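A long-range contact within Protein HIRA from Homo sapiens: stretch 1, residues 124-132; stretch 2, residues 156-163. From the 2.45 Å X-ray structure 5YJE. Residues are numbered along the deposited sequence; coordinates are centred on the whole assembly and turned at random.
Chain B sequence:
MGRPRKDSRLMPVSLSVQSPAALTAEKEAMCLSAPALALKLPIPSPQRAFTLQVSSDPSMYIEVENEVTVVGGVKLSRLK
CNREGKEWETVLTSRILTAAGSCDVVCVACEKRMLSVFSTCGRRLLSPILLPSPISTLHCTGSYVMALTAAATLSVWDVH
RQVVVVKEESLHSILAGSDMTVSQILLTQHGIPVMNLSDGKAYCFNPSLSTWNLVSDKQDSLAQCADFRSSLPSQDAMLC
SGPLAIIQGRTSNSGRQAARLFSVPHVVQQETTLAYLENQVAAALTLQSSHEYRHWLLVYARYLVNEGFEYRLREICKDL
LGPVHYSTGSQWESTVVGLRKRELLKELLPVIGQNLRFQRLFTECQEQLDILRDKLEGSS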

ATOM      1  N   ARG B 124      -7.704 -22.140 -14.073  1.00 54.11           N
ATOM      2  CA  ARG B 124      -6.711 -21.112 -13.781  1.00 44.50           C
ATOM      3  C   ARG B 124      -7.401 -19.827 -13.373  1.00 46.74           C
ATOM      4  O   ARG B 124      -8.242 -19.313 -14.107  1.00 54.72           O
ATOM      5  CB  ARG B 124      -5.831 -20.844 -14.997  1.00 45.16           C
ATOM      6  CG  ARG B 124      -5.092 -19.528 -14.842  1.00 42.53           C
ATOM      7  CD  ARG B 124      -4.154 -19.252 -15.967  1.00 37.57           C
ATOM      8  NE  ARG B 124      -3.144 -20.297 -16.164  1.00 42.63           N
ATOM      9  CZ  ARG B 124      -2.004 -20.393 -15.484  1.00 43.78           C
ATOM     10  NH1 ARG B 124      -1.727 -19.517 -14.513  1.00 41.34           N
ATOM     11  NH2 ARG B 124      -1.143 -21.369 -15.758  1.00 36.35           N
ATOM     12  N   LEU B 125      -7.049 -19.299 -12.204  1.00 51.17           N
ATOM     13  CA  LEU B 125      -7.730 -18.112 -11.701  1.00 47.49           C
ATOM     14  C   LEU B 125      -7.038 -16.805 -12.074  1.00 46.65           C
ATOM     15  O   LEU B 125      -7.711 -15.777 -12.199  1.00 51.33           O
ATOM     16  CB  LEU B 125      -7.870 -18.206 -10.183  1.00 50.39           C
ATOM     17  CG  LEU B 125      -8.769 -19.354  -9.742  1.00 51.96           C
ATOM     18  CD1 LEU B 125      -8.649 -19.606  -8.233  1.00 50.38           C
ATOM     19  CD2 LEU B 125     -10.198 -19.043 -10.127  1.00 49.09           C
ATOM     20  N   LEU B 126      -5.715 -16.818 -12.241  1.00 43.17           N
ATOM     21  CA  LEU B 126      -4.941 -15.617 -12.515  1.00 41.58           C
ATOM     22  C   LEU B 126      -3.813 -15.977 -13.457  1.00 39.90           C
ATOM     23  O   LEU B 126      -3.395 -17.129 -13.531  1.00 42.39           O
ATOM     24  CB  LEU B 126      -4.328 -14.998 -11.246  1.00 39.99           C
ATOM     25  CG  LEU B 126      -5.248 -14.842 -10.036  1.00 47.75           C
ATOM     26  CD1 LEU B 126      -4.478 -14.938  -8.716  1.00 37.94           C
ATOM     27  CD2 LEU B 126      -6.023 -13.542 -10.145  1.00 51.15           C
ATOM     28  N   SER B 127      -3.314 -14.974 -14.158  1.00 38.70           N
ATOM     29  CA  SER B 127      -2.115 -15.112 -14.961  1.00 40.50           C
ATOM     30  C   SER B 127      -0.942 -15.622 -14.136  1.00 35.40           C
ATOM     31  O   SER B 127      -0.899 -15.418 -12.929  1.00 41.30           O
ATOM     32  CB  SER B 127      -1.774 -13.763 -15.597  1.00 38.41           C
ATOM     33  OG  SER B 127      -2.860 -13.326 -16.373  1.00 44.83           O
ATOM     34  N   PRO B 128       0.024 -16.297 -14.743  1.00 45.99           N
ATOM     35  CA  PRO B 128       1.193 -16.735 -13.973  1.00 38.24           C
ATOM     36  C   PRO B 128       1.896 -15.529 -13.382  1.00 40.85           C
ATOM     37  O   PRO B 128       2.111 -14.517 -14.062  1.00 40.24           O
ATOM     38  CB  PRO B 128       2.060 -17.453 -15.016  1.00 40.79           C
ATOM     39  CG  PRO B 128       1.120 -17.817 -16.111  1.00 35.76           C
ATOM     40  CD  PRO B 128       0.097 -16.719 -16.161  1.00 35.65           C
ATOM     41  N   ILE B 129       2.211 -15.636 -12.088  1.00 41.83           N
ATOM     42  CA  ILE B 129       2.838 -14.575 -11.318  1.00 38.28           C
ATOM     43  C   ILE B 129       4.348 -14.759 -11.363  1.00 40.74           C
ATOM     44  O   ILE B 129       4.855 -15.833 -11.035  1.00 41.56           O
ATOM     45  CB  ILE B 129       2.320 -14.599  -9.875  1.00 44.77           C
ATOM     46  CG1 ILE B 129       0.876 -14.120  -9.839  1.00 41.44           C
ATOM     47  CG2 ILE B 129       3.256 -13.850  -8.883  1.00 37.15           C
ATOM     48  CD1 ILE B 129       0.249 -14.332  -8.491  1.00 37.81           C
ATOM     49  N   LEU B 130       5.070 -13.720 -11.782  1.00 38.45           N
ATOM     50  CA  LEU B 130       6.522 -13.760 -11.772  1.00 35.80           C
ATOM     51  C   LEU B 130       7.012 -13.483 -10.361  1.00 46.84           C
ATOM     52  O   LEU B 130       6.727 -12.416  -9.799  1.00 48.51           O
ATOM     53  CB  LEU B 130       7.105 -12.736 -12.732  1.00 40.10           C
ATOM     54  CG  LEU B 130       8.629 -12.868 -12.854  1.00 42.90           C
ATOM     55  CD1 LEU B 130       9.005 -14.211 -13.468  1.00 42.44           C
ATOM     56  CD2 LEU B 130       9.248 -11.693 -13.637  1.00 47.50           C
ATOM     57  N   LEU B 131       7.716 -14.430  -9.789  1.00 47.44           N
ATOM     58  CA  LEU B 131       8.261 -14.261  -8.454  1.00 42.24           C
ATOM     59  C   LEU B 131       9.617 -13.588  -8.549  1.00 41.17           C
ATOM     60  O   LEU B 131      10.322 -13.736  -9.552  1.00 39.00           O
ATOM     61  CB  LEU B 131       8.414 -15.610  -7.763  1.00 47.50           C
ATOM     62  CG  LEU B 131       7.165 -16.440  -7.460  1.00 50.90           C
ATOM     63  CD1 LEU B 131       7.567 -17.871  -7.015  1.00 46.89           C
ATOM     64  CD2 LEU B 131       6.310 -15.750  -6.398  1.00 44.71           C
ATOM     65  N   PRO B 132      10.001 -12.822  -7.525  1.00 51.41           N
ATOM     66  CA  PRO B 132      11.295 -12.115  -7.587  1.00 51.33           C
ATOM     67  C   PRO B 132      12.505 -13.043  -7.564  1.00 48.66           C
ATOM     68  O   PRO B 132      13.593 -12.626  -7.979  1.00 51.63           O
ATOM     69  CB  PRO B 132      11.256 -11.203  -6.357  1.00 45.68           C
ATOM     70  CG  PRO B 132      10.265 -11.882  -5.413  1.00 51.93           C
ATOM     71  CD  PRO B 132       9.221 -12.459  -6.328  1.00 56.09           C
TER
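Stretch 2 156-163: VWDVHRQV

Stretch 2 meets stretch 1 mainly through apolar side chains. No hydrogen bond crosses between them, and the nearest CA pairs are far apart: 7.9 Å from Leu-125 CA to Val-159 CA, 10.8 Å from Ile-129 CA to Trp-157 CA, and 11.8 Å from Leu-131 CA to Val-156 CA. Spacings of this size exclude direct backbone pairing and leave room for a layer of side chains, and they widen from the Leu-125 end to the Leu-131 end. The register also fixes the direction: as stretch 1 advances from Leu-125 to Leu-131, its nearest partners step back from Val-159 to Val-156, so the Val-156 to Val-159 part of stretch 2 runs opposite to stretch 1.

In stretch 1, Ile-129 and Leu-130 are in strand conformation, with phi/psi of -92/125 at Ile-129. The backbone of stretch 2 changes character along its length. Val-156 to Asp-158 continue a strand that begins earlier in the chain, with phi/psi of -123/140 at Trp-157. Val-159 to Arg-161 then take helical phi/psi values without the regular bonds, and Gln-162 has positive phi, at 61/42. The resulting turn is closed by backbone hydrogen bonds from Asp-158 N to Val-163 O (2.9 Å) and from Val-163 N to Asp-158 O (3.2 Å). Asp-158 also braces it from its side chain: OD1 accepts a hydrogen bond from Arg-161 N at 2.9 Å, and OD2 forms a salt bridge with Arg-161 NH1, also at 2.9 Å. Neither Asp-158 nor Arg-161 loses surface to stretch 1, so this bracing belongs to the turn itself.

The main bump on stretch 1 is Leu-126, which gives up 66 Å² to the contact. Its CA-to-CB bond points toward stretch 2, and its two methyls enter a hollow between Val-159 and Gln-162: CD1 lies 4.0 Å from Val-159 CG1, while CD2 lies 3.7 Å from Gln-162 CG. The contact through CG shows that the Gln-162 side chain, extended at chi2 (175°, t), presents an aliphatic part to the leucine. Its amide end lies toward Leu-125, with Gln-162 NE2 4.4 Å from Leu-125 O, a loose approach.

At the other end the bump comes from stretch 2. Trp-157, with chi1 of -63° (m) and its CA-to-CB bond toward stretch 1, spans the wider gap with its indole and has 61 Å² covered. Ile-129 CG2 approaches its CZ2 obliquely at 4.2 Å, and Leu-131 CD2 meets its CH2 at 3.9 Å, at the ring edge and near the ring plane. Leu-131 leaves its backbone sideways, yet its end comes nearer, which brings CD2 to the indole. The six-membered part of the ring therefore rests against two aliphatic side chains.

Between these contacts, Ser-127 and Pro-128 stay out of reach. Summed over both sides, 293 Å² is buried, a modest area consistent with two local fits: a leucine set between Val-159 and Gln-162, and an indole against Ile-129 and Leu-131.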

ATOM      1  N   VAL B 156       2.078 -13.028   0.349  1.00 36.58           N
ATOM      2  CA  VAL B 156       0.758 -13.590   0.597  1.00 38.25           C
ATOM      3  C   VAL B 156      -0.222 -12.852  -0.294  1.00 39.31           C
ATOM      4  O   VAL B 156      -0.225 -11.617  -0.349  1.00 41.33           O
ATOM      5  CB  VAL B 156       0.318 -13.497   2.073  1.00 41.04           C
ATOM      6  CG1 VAL B 156      -1.055 -14.149   2.264  1.00 39.06           C
ATOM      7  CG2 VAL B 156       1.358 -14.138   2.995  1.00 38.20           C
ATOM      8  N   TRP B 157      -1.028 -13.611  -1.016  1.00 44.35           N
ATOM      9  CA  TRP B 157      -2.072 -13.057  -1.850  1.00 40.93           C
ATOM     10  C   TRP B 157      -3.400 -13.653  -1.431  1.00 42.57           C
ATOM     11  O   TRP B 157      -3.487 -14.838  -1.085  1.00 40.19           O
ATOM     12  CB  TRP B 157      -1.820 -13.339  -3.324  1.00 35.61           C
ATOM     13  CG  TRP B 157      -0.588 -12.715  -3.869  1.00 35.05           C
ATOM     14  CD1 TRP B 157      -0.450 -11.442  -4.355  1.00 34.30           C
ATOM     15  CD2 TRP B 157       0.684 -13.352  -4.035  1.00 35.35           C
ATOM     16  NE1 TRP B 157       0.842 -11.240  -4.798  1.00 34.00           N
ATOM     17  CE2 TRP B 157       1.558 -12.399  -4.614  1.00 38.23           C
ATOM     18  CE3 TRP B 157       1.167 -14.631  -3.754  1.00 34.03           C
ATOM     19  CZ2 TRP B 157       2.885 -12.690  -4.909  1.00 33.64           C
ATOM     20  CZ3 TRP B 157       2.491 -14.924  -4.047  1.00 34.02           C
ATOM     21  CH2 TRP B 157       3.332 -13.961  -4.621  1.00 41.17           C
ATOM     22  N   ASP B 158      -4.413 -12.801  -1.424  1.00 46.10           N
ATOM     23  CA  ASP B 158      -5.802 -13.223  -1.315  1.00 49.76           C
ATOM     24  C   ASP B 158      -6.262 -13.459  -2.746  1.00 47.15           C
ATOM     25  O   ASP B 158      -6.581 -12.513  -3.464  1.00 47.97           O
ATOM     26  CB  ASP B 158      -6.613 -12.145  -0.599  1.00 44.33           C
ATOM     27  CG  ASP B 158      -8.082 -12.490  -0.454  1.00 50.30           C
ATOM     28  OD1 ASP B 158      -8.605 -13.360  -1.180  1.00 54.58           O
ATOM     29  OD2 ASP B 158      -8.743 -11.835   0.373  1.00 58.97           O
ATOM     30  N   VAL B 159      -6.277 -14.717  -3.193  1.00 49.90           N
ATOM     31  CA  VAL B 159      -6.633 -14.917  -4.600  1.00 54.15           C
ATOM     32  C   VAL B 159      -8.129 -14.731  -4.814  1.00 54.54           C
ATOM     33  O   VAL B 159      -8.554 -14.443  -5.934  1.00 59.36           O
ATOM     34  CB  VAL B 159      -6.181 -16.290  -5.148  1.00 48.18           C
ATOM     35  CG1 VAL B 159      -4.671 -16.454  -5.003  1.00 44.92           C
ATOM     36  CG2 VAL B 159      -6.914 -17.395  -4.465  1.00 43.28           C
ATOM     37  N   HIS B 160      -8.941 -14.867  -3.766  1.00 57.06           N
ATOM     38  CA  HIS B 160     -10.365 -14.589  -3.909  1.00 58.52           C
ATOM     39  C   HIS B 160     -10.605 -13.116  -4.200  1.00 58.43           C
ATOM     40  O   HIS B 160     -11.275 -12.771  -5.179  1.00 60.35           O
ATOM     41  CB  HIS B 160     -11.124 -15.014  -2.655  1.00 67.26           C
ATOM     42  CG  HIS B 160     -12.613 -14.885  -2.780  1.00 73.48           C
ATOM     43  ND1 HIS B 160     -13.380 -15.775  -3.505  1.00 71.08           N
ATOM     44  CD2 HIS B 160     -13.476 -13.971  -2.270  1.00 69.14           C
ATOM     45  CE1 HIS B 160     -14.649 -15.414  -3.436  1.00 72.82           C
ATOM     46  NE2 HIS B 160     -14.735 -14.323  -2.693  1.00 73.69           N
ATOM     47  N   ARG B 161     -10.058 -12.225  -3.363  1.00 55.12           N
ATOM     48  CA  ARG B 161     -10.160 -10.800  -3.649  1.00 51.17           C
ATOM     49  C   ARG B 161      -9.172 -10.347  -4.717  1.00 53.29           C
ATOM     50  O   ARG B 161      -9.344  -9.260  -5.278  1.00 56.64           O
ATOM     51  CB  ARG B 161      -9.959  -9.976  -2.375  1.00 57.91           C
ATOM     52  CG  ARG B 161     -11.015 -10.201  -1.296  1.00 58.12           C
ATOM     53  CD  ARG B 161     -10.794  -9.258  -0.090  1.00 62.54           C
ATOM     54  NE  ARG B 161     -11.738  -9.490   1.015  1.00 69.76           N
ATOM     55  CZ  ARG B 161     -11.429 -10.029   2.201  1.00 74.51           C
ATOM     56  NH1 ARG B 161     -10.179 -10.399   2.476  1.00 71.50           N
ATOM     57  NH2 ARG B 161     -12.373 -10.185   3.129  1.00 75.28           N
ATOM     58  N   GLN B 162      -8.157 -11.155  -5.020  1.00 53.10           N
ATOM     59  CA  GLN B 162      -7.119 -10.801  -5.994  1.00 52.86           C
ATOM     60  C   GLN B 162      -6.345  -9.555  -5.564  1.00 47.86           C
ATOM     61  O   GLN B 162      -5.995  -8.695  -6.376  1.00 44.81           O
ATOM     62  CB  GLN B 162      -7.697 -10.626  -7.399  1.00 49.46           C
ATOM     63  CG  GLN B 162      -8.401 -11.846  -7.917  1.00 53.00           C
ATOM     64  CD  GLN B 162      -9.053 -11.581  -9.256  1.00 63.88           C
ATOM     65  OE1 GLN B 162      -8.963 -10.470  -9.799  1.00 65.88           O
ATOM     66  NE2 GLN B 162      -9.694 -12.599  -9.812  1.00 59.78           N
ATOM     67  N   VAL B 163      -6.027  -9.473  -4.280  1.00 50.96           N
ATOM     68  CA  VAL B 163      -5.214  -8.377  -3.781  1.00 50.65           C
ATOM     69  C   VAL B 163      -4.026  -8.986  -3.050  1.00 43.11           C
ATOM     70  O   VAL B 163      -4.107 -10.104  -2.535  1.00 44.62           O
ATOM     71  CB  VAL B 163      -6.045  -7.428  -2.883  1.00 48.31           C
ATOM     72  CG1 VAL B 163      -6.394  -8.094  -1.575  1.00 44.97           C
ATOM     73  CG2 VAL B 163      -5.330  -6.099  -2.679  1.00 54.85           C
TER